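Long-range contact in 7beta-hydroxysteroid dehydrogenase (Collinsella aerofaciens, PDB 5FYD), which catalyses the NADPH-dependent reduction of the 7-oxo group of 7-oxolithocholate to give the bile acid ursodeoxycholate: residues 137-149 and 156-168. Sequence-based numbering, arbitrary orientation.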
ATOM      1  N   ALA A 137      10.820 -21.255  21.417  1.00 12.13           N
ATOM      2  CA  ALA A 137      10.675 -21.281  19.971  1.00 11.87           C
ATOM      3  C   ALA A 137      10.778 -19.907  19.370  1.00 11.59           C
ATOM      4  O   ALA A 137      10.340 -18.923  19.973  1.00 11.17           O
ATOM      5  CB  ALA A 137       9.360 -21.910  19.608  1.00 11.94           C
ATOM      6  N   VAL A 138      11.373 -19.831  18.185  1.00 11.38           N
ATOM      7  CA  VAL A 138      11.442 -18.597  17.435  1.00 11.04           C
ATOM      8  C   VAL A 138      10.992 -18.890  16.014  1.00 11.04           C
ATOM      9  O   VAL A 138      11.478 -19.845  15.401  1.00 11.64           O
ATOM     10  CB  VAL A 138      12.872 -18.034  17.364  1.00 11.16           C
ATOM     11  CG1 VAL A 138      12.907 -16.741  16.519  1.00 11.42           C
ATOM     12  CG2 VAL A 138      13.412 -17.780  18.760  1.00 11.58           C
ATOM     13  N   ILE A 139      10.080 -18.079  15.493  1.00 10.49           N
ATOM     14  CA  ILE A 139       9.770 -18.084  14.051  1.00 11.05           C
ATOM     15  C   ILE A 139       9.957 -16.679  13.564  1.00 10.75           C
ATOM     16  O   ILE A 139       9.209 -15.801  13.946  1.00 11.57           O
ATOM     17  CB  ILE A 139       8.326 -18.546  13.746  1.00 11.16           C
ATOM     18  CG1 ILE A 139       8.111 -19.983  14.233  1.00 11.66           C
ATOM     19  CG2 ILE A 139       8.027 -18.412  12.240  1.00 11.07           C
ATOM     20  CD1 ILE A 139       6.661 -20.437  14.148  1.00 12.67           C
ATOM     21  N   ASN A 140      10.968 -16.454  12.741  1.00 10.30           N
ATOM     22  CA  ASN A 140      11.176 -15.144  12.168  1.00 10.19           C
ATOM     23  C   ASN A 140      10.658 -15.115  10.742  1.00 10.28           C
ATOM     24  O   ASN A 140      10.636 -16.126  10.050  1.00 10.90           O
ATOM     25  CB  ASN A 140      12.642 -14.742  12.212  1.00 10.04           C
ATOM     26  CG  ASN A 140      13.141 -14.561  13.610  1.00 10.32           C
ATOM     27  OD1 ASN A 140      12.422 -14.076  14.488  1.00  9.85           O
ATOM     28  ND2 ASN A 140      14.393 -14.950  13.843  1.00 10.12           N
ATOM     29  N   VAL A 141      10.234 -13.937  10.313  1.00 10.32           N
ATOM     30  CA  VAL A 141       9.601 -13.758   9.014  1.00 10.46           C
ATOM     31  C   VAL A 141      10.557 -13.092   8.036  1.00 10.34           C
ATOM     32  O   VAL A 141      11.085 -12.006   8.298  1.00 10.14           O
ATOM     33  CB  VAL A 141       8.318 -12.939   9.184  1.00 10.93           C
ATOM     34  CG1 VAL A 141       7.637 -12.704   7.838  1.00 12.07           C
ATOM     35  CG2 VAL A 141       7.399 -13.651  10.156  1.00 11.16           C
ATOM     36  N   SER A 142      10.813 -13.768   6.925  1.00 10.77           N
ATOM     37  CA  SER A 142      11.518 -13.173   5.796  1.00 11.13           C
ATOM     38  C   SER A 142      10.590 -12.960   4.595  1.00 11.85           C
ATOM     39  O   SER A 142       9.353 -13.125   4.679  1.00 11.55           O
ATOM     40  CB  SER A 142      12.742 -14.023   5.449  1.00 11.42           C
ATOM     41  OG  SER A 142      13.599 -13.335   4.553  1.00 11.42           O
ATOM     42  N   SER A 143      11.198 -12.595   3.467  1.00 12.53           N
ATOM     43  CA  SER A 143      10.474 -12.263   2.256  1.00 13.43           C
ATOM     44  C   SER A 143      11.205 -12.835   1.079  1.00 13.53           C
ATOM     45  O   SER A 143      12.448 -12.930   1.092  1.00 13.18           O
ATOM     46  CB  SER A 143      10.426 -10.757   2.115  1.00 14.68           C
ATOM     47  OG  SER A 143       9.806 -10.403   0.897  1.00 15.81           O
ATOM     48  N   MET A 144      10.450 -13.219   0.053  1.00 13.29           N
ATOM     49  CA  MET A 144      11.021 -13.654  -1.203  1.00 13.66           C
ATOM     50  C   MET A 144      11.991 -12.632  -1.826  1.00 12.72           C
ATOM     51  O   MET A 144      12.905 -13.046  -2.528  1.00 12.13           O
ATOM     52  CB  MET A 144       9.903 -14.057  -2.185  1.00 15.62           C
ATOM     53  CG  MET A 144       9.391 -15.459  -1.857  1.00 17.13           C
ATOM     54  SD  MET A 144       7.905 -15.863  -2.756  1.00 21.19           S
ATOM     55  CE  MET A 144       8.573 -16.022  -4.408  1.00 20.26           C
ATOM     56  N   THR A 145      11.848 -11.343  -1.492  1.00 11.69           N
ATOM     57  CA  THR A 145      12.812 -10.325  -1.898  1.00 11.81           C
ATOM     58  C   THR A 145      14.216 -10.610  -1.349  1.00 11.25           C
ATOM     59  O   THR A 145      15.211 -10.206  -1.960  1.00 11.00           O
ATOM     60  CB  THR A 145      12.392  -8.894  -1.485  1.00 13.13           C
ATOM     61  OG1 THR A 145      12.278  -8.822  -0.065  1.00 12.88           O
ATOM     62  CG2 THR A 145      11.084  -8.491  -2.128  1.00 13.79           C
ATOM     63  N   GLY A 146      14.288 -11.297  -0.212  1.00 11.05           N
ATOM     64  CA  GLY A 146      15.561 -11.760   0.330  1.00 10.78           C
ATOM     65  C   GLY A 146      16.276 -12.815  -0.504  1.00 11.45           C
ATOM     66  O   GLY A 146      17.475 -13.045  -0.330  1.00 11.39           O
ATOM     67  N   ILE A 147      15.534 -13.471  -1.392  1.00 11.07           N
ATOM     68  CA  ILE A 147      16.055 -14.427  -2.337  1.00 11.74           C
ATOM     69  C   ILE A 147      16.293 -13.812  -3.716  1.00 11.87           C
ATOM     70  O   ILE A 147      17.335 -14.042  -4.327  1.00 11.25           O
ATOM     71  CB  ILE A 147      15.086 -15.639  -2.461  1.00 11.98           C
ATOM     72  CG1 ILE A 147      14.871 -16.269  -1.087  1.00 12.51           C
ATOM     73  CG2 ILE A 147      15.597 -16.633  -3.499  1.00 12.14           C
ATOM     74  CD1 ILE A 147      13.777 -17.299  -1.037  1.00 12.50           C
ATOM     75  N   SER A 148      15.317 -13.036  -4.201  1.00 11.76           N
ATOM     76  CA  SER A 148      15.370 -12.458  -5.542  1.00 12.03           C
ATOM     77  C   SER A 148      16.208 -11.185  -5.644  1.00 12.27           C
ATOM     78  O   SER A 148      16.646 -10.823  -6.745  1.00 11.95           O
ATOM     79  CB  SER A 148      13.944 -12.126  -5.991  1.00 12.34           C
ATOM     80  OG  SER A 148      13.411 -11.056  -5.226  1.00 12.36           O
ATOM     81  N   SER A 149      16.421 -10.523  -4.509  1.00 11.54           N
ATOM     82  CA  SER A 149      16.809  -9.108  -4.445  1.00 11.73           C
ATOM     83  C   SER A 149      15.637  -8.197  -4.839  1.00 11.63           C
ATOM     84  O   SER A 149      14.663  -8.630  -5.412  1.00 11.75           O
ATOM     85  CB  SER A 149      18.067  -8.773  -5.279  1.00 11.86           C
ATOM     86  OG  SER A 149      17.732  -8.448  -6.620  1.00 13.02           O
ATOM     87  N   TYR A 156      14.992  -3.646   1.313  1.00 16.12           N
ATOM     88  CA  TYR A 156      13.922  -4.645   1.579  1.00 17.10           C
ATOM     89  C   TYR A 156      14.546  -6.038   1.527  1.00 15.32           C
ATOM     90  O   TYR A 156      14.606  -6.757   2.543  1.00 14.44           O
ATOM     91  CB  TYR A 156      12.789  -4.538   0.524  1.00 19.18           C
ATOM     92  CG  TYR A 156      11.453  -5.286   0.774  1.00 20.44           C
ATOM     93  CD1 TYR A 156      11.271  -6.186   1.815  1.00 21.85           C
ATOM     94  CD2 TYR A 156      10.347  -5.029  -0.058  1.00 24.38           C
ATOM     95  CE1 TYR A 156      10.056  -6.815   2.034  1.00 23.20           C
ATOM     96  CE2 TYR A 156       9.125  -5.677   0.130  1.00 24.99           C
ATOM     97  CZ  TYR A 156       8.975  -6.557   1.181  1.00 26.41           C
ATOM     98  OH  TYR A 156       7.747  -7.184   1.374  1.00 28.88           O
ATOM     99  N   GLY A 157      15.066  -6.387   0.362  1.00 13.05           N
ATOM    100  CA  GLY A 157      15.665  -7.677   0.159  1.00 12.80           C
ATOM    101  C   GLY A 157      16.918  -7.863   0.997  1.00 11.39           C
ATOM    102  O   GLY A 157      17.160  -8.949   1.503  1.00 11.91           O
ATOM    103  N   ALA A 158      17.719  -6.810   1.143  1.00 11.22           N
ATOM    104  CA  ALA A 158      18.988  -6.946   1.865  1.00 10.81           C
ATOM    105  C   ALA A 158      18.716  -7.286   3.332  1.00 10.87           C
ATOM    106  O   ALA A 158      19.332  -8.194   3.896  1.00 11.63           O
ATOM    107  CB  ALA A 158      19.829  -5.682   1.751  1.00 10.84           C
ATOM    108  N   GLY A 159      17.830  -6.516   3.959  1.00 10.73           N
ATOM    109  CA  GLY A 159      17.441  -6.742   5.336  1.00 10.59           C
ATOM    110  C   GLY A 159      16.747  -8.077   5.527  1.00 10.58           C
ATOM    111  O   GLY A 159      17.040  -8.810   6.487  1.00  9.70           O
ATOM    112  N   LYS A 160      15.830  -8.420   4.617  1.00 10.69           N
ATOM    113  CA  LYS A 160      15.152  -9.702   4.718  1.00 11.02           C
ATOM    114  C   LYS A 160      16.123 -10.865   4.505  1.00 10.50           C
ATOM    115  O   LYS A 160      15.982 -11.912   5.132  1.00  9.63           O
ATOM    116  CB  LYS A 160      13.941  -9.785   3.784  1.00 12.26           C
ATOM    117  CG  LYS A 160      12.776  -8.926   4.227  1.00 13.79           C
ATOM    118  CD  LYS A 160      12.429  -9.204   5.690  1.00 15.54           C
ATOM    119  CE  LYS A 160      10.968  -9.133   6.024  1.00 17.85           C
ATOM    120  NZ  LYS A 160      10.831  -9.269   7.494  1.00 17.81           N
ATOM    121  N   ALA A 161      17.143 -10.677   3.665  1.00  9.70           N
ATOM    122  CA  ALA A 161      18.178 -11.714   3.508  1.00 10.13           C
ATOM    123  C   ALA A 161      19.012 -11.879   4.777  1.00  9.90           C
ATOM    124  O   ALA A 161      19.439 -12.993   5.129  1.00 10.27           O
ATOM    125  CB  ALA A 161      19.065 -11.410   2.325  1.00 10.52           C
ATOM    126  N   PHE A 162      19.289 -10.769   5.454  1.00  9.59           N
ATOM    127  CA  PHE A 162      19.988 -10.839   6.748  1.00  9.40           C
ATOM    128  C   PHE A 162      19.179 -11.693   7.730  1.00  9.19           C
ATOM    129  O   PHE A 162      19.696 -12.630   8.371  1.00  9.27           O
ATOM    130  CB  PHE A 162      20.203  -9.436   7.307  1.00  9.42           C
ATOM    131  CG  PHE A 162      21.046  -9.404   8.539  1.00  9.77           C
ATOM    132  CD1 PHE A 162      20.493  -9.621   9.784  1.00  9.90           C
ATOM    133  CD2 PHE A 162      22.417  -9.187   8.432  1.00 10.22           C
ATOM    134  CE1 PHE A 162      21.278  -9.595  10.919  1.00  9.94           C
ATOM    135  CE2 PHE A 162      23.202  -9.163   9.545  1.00 10.08           C
ATOM    136  CZ  PHE A 162      22.639  -9.351  10.796  1.00 10.07           C
ATOM    137  N   ILE A 163      17.884 -11.395   7.827  1.00  9.59           N
ATOM    138  CA  ILE A 163      16.996 -12.148   8.723  1.00  9.55           C
ATOM    139  C   ILE A 163      16.963 -13.623   8.308  1.00  9.41           C
ATOM    140  O   ILE A 163      17.052 -14.513   9.157  1.00  9.86           O
ATOM    141  CB  ILE A 163      15.566 -11.564   8.727  1.00  9.60           C
ATOM    142  CG1 ILE A 163      15.582 -10.172   9.376  1.00  9.70           C
ATOM    143  CG2 ILE A 163      14.586 -12.512   9.412  1.00  9.72           C
ATOM    144  CD1 ILE A 163      14.306  -9.379   9.232  1.00  9.88           C
ATOM    145  N   LEU A 164      16.852 -13.871   7.001  1.00  9.41           N
ATOM    146  CA  LEU A 164      16.798 -15.243   6.487  1.00  9.34           C
ATOM    147  C   LEU A 164      18.061 -16.021   6.892  1.00  9.24           C
ATOM    148  O   LEU A 164      17.993 -17.071   7.548  1.00  8.96           O
ATOM    149  CB  LEU A 164      16.664 -15.230   4.973  1.00  9.84           C
ATOM    150  CG  LEU A 164      16.699 -16.570   4.247  1.00  9.97           C
ATOM    151  CD1 LEU A 164      15.609 -17.549   4.659  1.00 10.54           C
ATOM    152  CD2 LEU A 164      16.642 -16.281   2.762  1.00 10.94           C
ATOM    153  N   LYS A 165      19.201 -15.507   6.490  1.00  9.37           N
ATOM    154  CA  LYS A 165      20.447 -16.236   6.710  1.00  9.96           C
ATOM    155  C   LYS A 165      20.836 -16.347   8.189  1.00 10.19           C
ATOM    156  O   LYS A 165      21.374 -17.386   8.611  1.00  9.60           O
ATOM    157  CB  LYS A 165      21.585 -15.663   5.869  1.00 10.27           C
ATOM    158  CG  LYS A 165      21.370 -15.754   4.360  1.00 11.31           C
ATOM    159  CD  LYS A 165      21.302 -17.174   3.831  1.00 11.87           C
ATOM    160  CE  LYS A 165      20.407 -17.279   2.605  1.00 12.31           C
ATOM    161  NZ  LYS A 165      20.144 -18.678   2.285  1.00 12.38           N
ATOM    162  N   MET A 166      20.571 -15.306   8.981  1.00  9.95           N
ATOM    163  CA  MET A 166      20.823 -15.386  10.413  1.00 10.02           C
ATOM    164  C   MET A 166      19.951 -16.468  11.031  1.00  9.83           C
ATOM    165  O   MET A 166      20.408 -17.251  11.849  1.00  9.56           O
ATOM    166  CB  MET A 166      20.559 -14.051  11.116  1.00 10.09           C
ATOM    167  CG  MET A 166      21.032 -14.051  12.576  1.00 10.94           C
ATOM    168  SD  MET A 166      22.849 -14.045  12.599  1.00 12.31           S
ATOM    169  CE  MET A 166      23.212 -14.641  14.234  1.00 12.23           C
ATOM    170  N   THR A 167      18.664 -16.494  10.659  1.00  9.50           N
ATOM    171  CA  THR A 167      17.729 -17.446  11.270  1.00  9.69           C
ATOM    172  C   THR A 167      18.015 -18.867  10.803  1.00  9.89           C
ATOM    173  O   THR A 167      17.918 -19.803  11.598  1.00 10.21           O
ATOM    174  CB  THR A 167      16.273 -17.042  11.038  1.00  9.54           C
ATOM    175  OG1 THR A 167      16.089 -15.696  11.480  1.00  9.83           O
ATOM    176  CG2 THR A 167      15.321 -17.945  11.820  1.00  9.70           C
ATOM    177  N   GLU A 168      18.402 -19.029   9.541  1.00  9.93           N
ATOM    178  CA  GLU A 168      18.790 -20.350   9.029  1.00 10.27           C
ATOM    179  C   GLU A 168      19.944 -20.911   9.840  1.00 10.39           C
ATOM    180  O   GLU A 168      19.917 -22.067  10.234  1.00 10.68           O
ATOM    181  CB  GLU A 168      19.160 -20.302   7.547  1.00 10.53           C
ATOM    182  CG  GLU A 168      17.968 -20.087   6.614  1.00 10.45           C
ATOM    183  CD  GLU A 168      18.335 -20.069   5.144  1.00 11.08           C
ATOM    184  OE1 GLU A 168      19.440 -19.620   4.780  1.00 11.37           O
ATOM    185  OE2 GLU A 168      17.507 -20.497   4.310  1.00 12.04           O
TER
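Lys160 and Tyr156, the YxxxK pair of this short-chain dehydrogenase, face Ser143 and Thr145 where the C-terminal end of strand 137-143 of the Rossmann fold and the turn of helix 145-148 that follows meet helix 156-168. Thr145 covers one face of the Tyr156 ring: Thr145 OG1 sits 3.4 Å from Tyr156 CD1, toward the rim, while CG2 lies over the centre, 12° off the ring normal, a CH-pi contact. Ser143, the inferred transition-state stabiliser, shares a 3.1 Å OG-OG1 hydrogen bond with Thr145. Lys160, bent at chi2 and chi3, passes its CG against Ser143 CB and brings NZ to 2.9 Å from Val141 O, approaching above the carbonyl plane. A methionine in its place would probably leave Val141 O without this donor. Further out, the backbones close to 4.1 Å between the CA atoms of Gly146 and Gly157; a CB on Gly157 would clash with Thr145 O. Asn140 ND2 donates to Thr167 OG1 at 3.0 Å, nearly straight (N-H...O 167°) and in the Asn140 amide plane; Asn140 OD1 accepts from Tyr90 N, fixing the amide's orientation. Ser142 OG, anti to its own N (chi1 -168°), donates to Lys160 O at 2.8 Å, on the opposite face from Leu164 N.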